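Acetate kinase (Entamoeba histolytica, PDB 4H0O) probably transfers a phosphoryl group between acetate and acetyl phosphate, as a magnesium-dependent acetate kinase that uses pyrophosphate. Local coordinates at residues I199-T213 with I324-G337. Residues are numbered along the deposited sequence; the frame is centred on the assembly and turned at random.
Sequences IDVSHSKIIACHLGT and IGGLDLLVFTDQMG
Lys205 reaches back along the turn that follows helix 299-324: its chain runs extended and bends only at the last torsion (chi4 -52°), which sets NZ nearly in line with the carbonyl of Ile324, 2.6 Å from its O. Gly325, with positive phi, closes that helix in a Schellman motif. The backbone of Lys205 is gripped by Asp328, whose OD2 takes Lys205 N from above the carboxylate plane at 3.0 Å while Asp328 N returns a bond to Lys205 O. From here strands 205-211 and 329-333 run parallel, neighbours in the central sheet of a ribonuclease H-like domain of the ASKHA superfamily. Ile207 turns CG1 to Ile324 CD1 and to Leu327 CD1 (3.9 and 4.0 Å), crossing Leu327 at about a right angle; CG2 meets Leu330 CD1. On the same face Cys209 SG lies obliquely off the Phe332 ring, and Leu211 CD1 abuts that ring's edge, 4.0 Å from Phe332 CD1; helix 299-324 packs against Ile207 and Leu211. On the other face Val331 CG1 presses on Ala208 CB at 3.4 Å. Asp334 CB sits over one face of the His210 imidazole, 3.9 Å from its centroid. His210 ND1 is hydrogen-bonded to Ser187 OG, and the ring stacks with His184, a predicted transition-state stabiliser. In helix 334-339, which follows strand 329-333, Met336 N donates to Leu211 O; N lies nearly in line with the carbonyl, though the bond is bent at the hydrogen (135°), and the methionine side chain touches Asp284 of the predicted ATP site.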
loop_
_atom_site.group_PDB
_atom_site.type_symbol
_atom_site.label_atom_id
_atom_site.label_comp_id
_atom_site.label_asym_id
_atom_site.label_seq_id
_atom_site.Cartn_x
_atom_site.Cartn_y
_atom_site.Cartn_z
ATOM N N ILE B 199 21.315 14.494 16.542
ATOM C CA ILE B 199 20.609 15.437 15.670
ATOM C C ILE B 199 19.540 16.232 16.420
ATOM O O ILE B 199 19.151 15.870 17.531
ATOM C CB ILE B 199 19.917 14.731 14.482
ATOM C CG1 ILE B 199 18.822 13.789 14.980
ATOM C CG2 ILE B 199 20.925 13.986 13.617
ATOM C CD1 ILE B 199 17.699 13.587 13.979
ATOM N N ASP B 200 19.064 17.311 15.805
ATOM C CA ASP B 200 17.952 18.081 16.354
ATOM C C ASP B 200 16.641 17.386 15.985
ATOM O O ASP B 200 16.033 17.695 14.959
ATOM C CB ASP B 200 17.970 19.507 15.793
ATOM C CG ASP B 200 17.077 20.462 16.573
ATOM O OD1 ASP B 200 16.139 20.003 17.260
ATOM O OD2 ASP B 200 17.318 21.686 16.490
ATOM N N VAL B 201 16.214 16.446 16.826
ATOM C CA VAL B 201 15.006 15.661 16.571
ATOM C C VAL B 201 13.744 16.529 16.521
ATOM O O VAL B 201 12.871 16.318 15.677
ATOM C CB VAL B 201 14.833 14.531 17.618
ATOM C CG1 VAL B 201 13.459 13.906 17.517
ATOM C CG2 VAL B 201 15.907 13.462 17.445
ATOM N N SER B 202 13.664 17.515 17.411
ATOM C CA SER B 202 12.485 18.378 17.517
ATOM C C SER B 202 12.212 19.238 16.280
ATOM O O SER B 202 11.144 19.841 16.167
ATOM C CB SER B 202 12.571 19.261 18.766
ATOM O OG SER B 202 13.908 19.652 19.027
ATOM N N HIS B 203 13.176 19.301 15.366
ATOM C CA HIS B 203 12.990 20.005 14.100
ATOM C C HIS B 203 13.520 19.140 12.968
ATOM O O HIS B 203 14.437 19.534 12.242
ATOM C CB HIS B 203 13.701 21.361 14.122
ATOM C CG HIS B 203 13.231 22.268 15.214
ATOM N ND1 HIS B 203 12.089 23.032 15.112
ATOM C CD2 HIS B 203 13.746 22.528 16.445
ATOM C CE1 HIS B 203 11.919 23.725 16.225
ATOM N NE2 HIS B 203 12.913 23.434 17.048
ATOM N N SER B 204 12.932 17.956 12.825
ATOM C CA SER B 204 13.428 16.960 11.888
ATOM C C SER B 204 12.287 16.165 11.274
ATOM O O SER B 204 11.253 15.946 11.912
ATOM C CB SER B 204 14.377 15.999 12.604
ATOM O OG SER B 204 13.698 15.288 13.629
ATOM N N LYS B 205 12.479 15.745 10.029
ATOM C CA LYS B 205 11.572 14.805 9.386
ATOM C C LYS B 205 12.335 13.509 9.167
ATOM O O LYS B 205 13.286 13.456 8.378
ATOM C CB LYS B 205 11.053 15.369 8.065
ATOM C CG LYS B 205 10.155 16.581 8.240
ATOM C CD LYS B 205 9.806 17.224 6.911
ATOM C CE LYS B 205 8.918 18.436 7.123
ATOM N NZ LYS B 205 7.738 18.095 7.965
ATOM N N ILE B 206 11.924 12.471 9.886
ATOM C CA ILE B 206 12.666 11.222 9.915
ATOM C C ILE B 206 11.796 10.072 9.423
ATOM O O ILE B 206 10.626 9.964 9.801
ATOM C CB ILE B 206 13.163 10.921 11.345
ATOM C CG1 ILE B 206 13.977 12.106 11.878
ATOM C CG2 ILE B 206 13.987 9.646 11.382
ATOM C CD1 ILE B 206 14.514 11.914 13.286
ATOM N N ILE B 207 12.360 9.237 8.554
ATOM C CA ILE B 207 11.726 7.979 8.186
ATOM C C ILE B 207 12.606 6.846 8.699
ATOM O O ILE B 207 13.770 6.716 8.302
ATOM C CB ILE B 207 11.514 7.844 6.661
ATOM C CG1 ILE B 207 10.478 8.859 6.172
ATOM C CG2 ILE B 207 11.059 6.435 6.306
ATOM C CD1 ILE B 207 10.181 8.781 4.681
ATOM N N ALA B 208 12.056 6.039 9.599
ATOM C CA ALA B 208 12.798 4.923 10.174
ATOM C C ALA B 208 12.336 3.605 9.571
ATOM O O ALA B 208 11.141 3.398 9.356
ATOM C CB ALA B 208 12.638 4.901 11.675
ATOM N N CYS B 209 13.282 2.707 9.312
ATOM C CA CYS B 209 12.950 1.399 8.760
ATOM C C CYS B 209 13.358 0.282 9.718
ATOM O O CYS B 209 14.547 -0.010 9.881
ATOM C CB CYS B 209 13.635 1.201 7.409
ATOM S SG CYS B 209 13.341 2.525 6.222
ATOM N N HIS B 210 12.370 -0.330 10.363
ATOM C CA HIS B 210 12.615 -1.487 11.214
ATOM C C HIS B 210 12.614 -2.730 10.332
ATOM O O HIS B 210 11.564 -3.332 10.091
ATOM C CB HIS B 210 11.534 -1.590 12.294
ATOM C CG HIS B 210 11.725 -2.721 13.252
ATOM N ND1 HIS B 210 11.987 -2.535 14.589
ATOM C CD2 HIS B 210 11.670 -4.073 13.069
ATOM C CE1 HIS B 210 12.095 -3.708 15.192
ATOM N NE2 HIS B 210 11.907 -4.653 14.285
ATOM N N LEU B 211 13.788 -3.100 9.835
ATOM C CA LEU B 211 13.897 -4.246 8.942
ATOM C C LEU B 211 14.319 -5.483 9.736
ATOM O O LEU B 211 15.513 -5.772 9.888
ATOM C CB LEU B 211 14.864 -3.940 7.794
ATOM C CG LEU B 211 14.486 -2.688 6.992
ATOM C CD1 LEU B 211 15.323 -2.536 5.723
ATOM C CD2 LEU B 211 12.996 -2.697 6.655
ATOM N N GLY B 212 13.325 -6.208 10.240
ATOM C CA GLY B 212 13.565 -7.287 11.182
ATOM C C GLY B 212 13.597 -8.684 10.593
ATOM O O GLY B 212 13.399 -8.878 9.391
ATOM N N THR B 213 13.867 -9.664 11.450
ATOM C CA THR B 213 13.894 -11.059 11.037
ATOM C C THR B 213 12.474 -11.604 11.007
ATOM O O THR B 213 12.173 -12.551 10.281
ATOM C CB THR B 213 14.747 -11.916 11.990
ATOM O OG1 THR B 213 14.917 -13.226 11.436
ATOM C CG2 THR B 213 14.076 -12.029 13.350
ATOM N N ILE B 324 4.685 13.271 5.478
ATOM C CA ILE B 324 5.305 14.053 6.545
ATOM C C ILE B 324 5.889 15.371 6.037
ATOM O O ILE B 324 6.337 16.205 6.826
ATOM C CB ILE B 324 6.397 13.248 7.290
ATOM C CG1 ILE B 324 7.595 12.976 6.375
ATOM C CG2 ILE B 324 5.818 11.946 7.844
ATOM C CD1 ILE B 324 8.706 12.174 7.048
ATOM N N GLY B 325 5.893 15.549 4.718
ATOM C CA GLY B 325 6.291 16.810 4.116
ATOM C C GLY B 325 7.773 16.961 3.822
ATOM O O GLY B 325 8.274 18.086 3.730
ATOM N N GLY B 326 8.480 15.846 3.669
ATOM C CA GLY B 326 9.904 15.902 3.380
ATOM C C GLY B 326 10.717 14.809 4.049
ATOM O O GLY B 326 10.161 13.874 4.628
ATOM N N LEU B 327 12.040 14.930 3.969
ATOM C CA LEU B 327 12.944 13.909 4.491
ATOM C C LEU B 327 14.333 14.477 4.778
ATOM O O LEU B 327 15.037 14.908 3.860
ATOM C CB LEU B 327 13.062 12.752 3.496
ATOM C CG LEU B 327 14.078 11.667 3.859
ATOM C CD1 LEU B 327 13.660 10.975 5.142
ATOM C CD2 LEU B 327 14.235 10.656 2.727
ATOM N N ASP B 328 14.724 14.467 6.049
ATOM C CA ASP B 328 16.058 14.899 6.443
ATOM C C ASP B 328 16.966 13.705 6.729
ATOM O O ASP B 328 18.160 13.725 6.412
ATOM C CB ASP B 328 15.985 15.792 7.682
ATOM C CG ASP B 328 15.136 17.026 7.463
ATOM O OD1 ASP B 328 15.198 17.602 6.356
ATOM O OD2 ASP B 328 14.404 17.416 8.399
ATOM N N LEU B 329 16.395 12.661 7.326
ATOM C CA LEU B 329 17.185 11.516 7.767
ATOM C C LEU B 329 16.460 10.196 7.564
ATOM O O LEU B 329 15.356 9.995 8.084
ATOM C CB LEU B 329 17.571 11.664 9.243
ATOM C CG LEU B 329 18.357 10.495 9.853
ATOM C CD1 LEU B 329 19.708 10.351 9.175
ATOM C CD2 LEU B 329 18.531 10.661 11.361
ATOM N N LEU B 330 17.091 9.302 6.804
ATOM C CA LEU B 330 16.608 7.935 6.648
ATOM C C LEU B 330 17.450 7.021 7.536
ATOM O O LEU B 330 18.682 7.025 7.450
ATOM C CB LEU B 330 16.704 7.493 5.182
ATOM C CG LEU B 330 16.252 6.063 4.863
ATOM C CD1 LEU B 330 14.749 5.928 5.016
ATOM C CD2 LEU B 330 16.690 5.627 3.463
ATOM N N VAL B 331 16.795 6.252 8.399
ATOM C CA VAL B 331 17.519 5.406 9.343
ATOM C C VAL B 331 17.125 3.938 9.244
ATOM O O VAL B 331 15.941 3.600 9.235
ATOM C CB VAL B 331 17.313 5.882 10.794
ATOM C CG1 VAL B 331 15.848 5.772 11.186
ATOM C CG2 VAL B 331 18.189 5.079 11.744
ATOM N N PHE B 332 18.127 3.067 9.178
ATOM C CA PHE B 332 17.888 1.631 9.159
ATOM C C PHE B 332 18.122 1.016 10.536
ATOM O O PHE B 332 19.085 1.366 11.222
ATOM C CB PHE B 332 18.791 0.956 8.131
ATOM C CG PHE B 332 18.503 1.357 6.720
ATOM C CD1 PHE B 332 17.445 0.785 6.027
ATOM C CD2 PHE B 332 19.294 2.300 6.076
ATOM C CE1 PHE B 332 17.178 1.149 4.719
ATOM C CE2 PHE B 332 19.033 2.668 4.769
ATOM C CZ PHE B 332 17.972 2.092 4.089
ATOM N N THR B 333 17.246 0.100 10.941
ATOM C CA THR B 333 17.409 -0.553 12.235
ATOM C C THR B 333 17.000 -2.023 12.194
ATOM O O THR B 333 16.539 -2.522 11.165
ATOM C CB THR B 333 16.653 0.192 13.358
ATOM O OG1 THR B 333 17.036 -0.335 14.633
ATOM C CG2 THR B 333 15.157 0.043 13.188
ATOM N N ASP B 334 17.188 -2.702 13.323
ATOM C CA ASP B 334 17.022 -4.153 13.434
ATOM C C ASP B 334 17.936 -4.955 12.504
ATOM O O ASP B 334 18.657 -4.381 11.684
ATOM C CB ASP B 334 15.561 -4.580 13.277
ATOM C CG ASP B 334 15.374 -6.073 13.489
ATOM O OD1 ASP B 334 16.378 -6.757 13.774
ATOM O OD2 ASP B 334 14.234 -6.564 13.347
ATOM N N GLN B 335 17.889 -6.280 12.649
ATOM C CA GLN B 335 18.865 -7.197 12.047
ATOM C C GLN B 335 19.241 -6.923 10.589
ATOM O O GLN B 335 20.419 -6.742 10.277
ATOM C CB GLN B 335 18.404 -8.651 12.207
ATOM C CG GLN B 335 19.186 -9.444 13.248
ATOM C CD GLN B 335 19.914 -10.636 12.648
ATOM O OE1 GLN B 335 19.568 -11.109 11.564
ATOM N NE2 GLN B 335 20.931 -11.124 13.350
ATOM N N MET B 336 18.250 -6.888 9.702
ATOM C CA MET B 336 18.525 -6.703 8.276
ATOM C C MET B 336 18.968 -5.282 7.926
ATOM O O MET B 336 19.779 -5.087 7.016
ATOM C CB MET B 336 17.317 -7.116 7.430
ATOM C CG MET B 336 16.951 -8.592 7.578
ATOM S SD MET B 336 18.371 -9.683 7.317
ATOM C CE MET B 336 17.715 -11.268 7.841
ATOM N N GLY B 337 18.444 -4.297 8.650
ATOM C CA GLY B 337 18.809 -2.910 8.422
ATOM C C GLY B 337 20.243 -2.614 8.826
ATOM O O GLY B 337 20.909 -1.777 8.213
#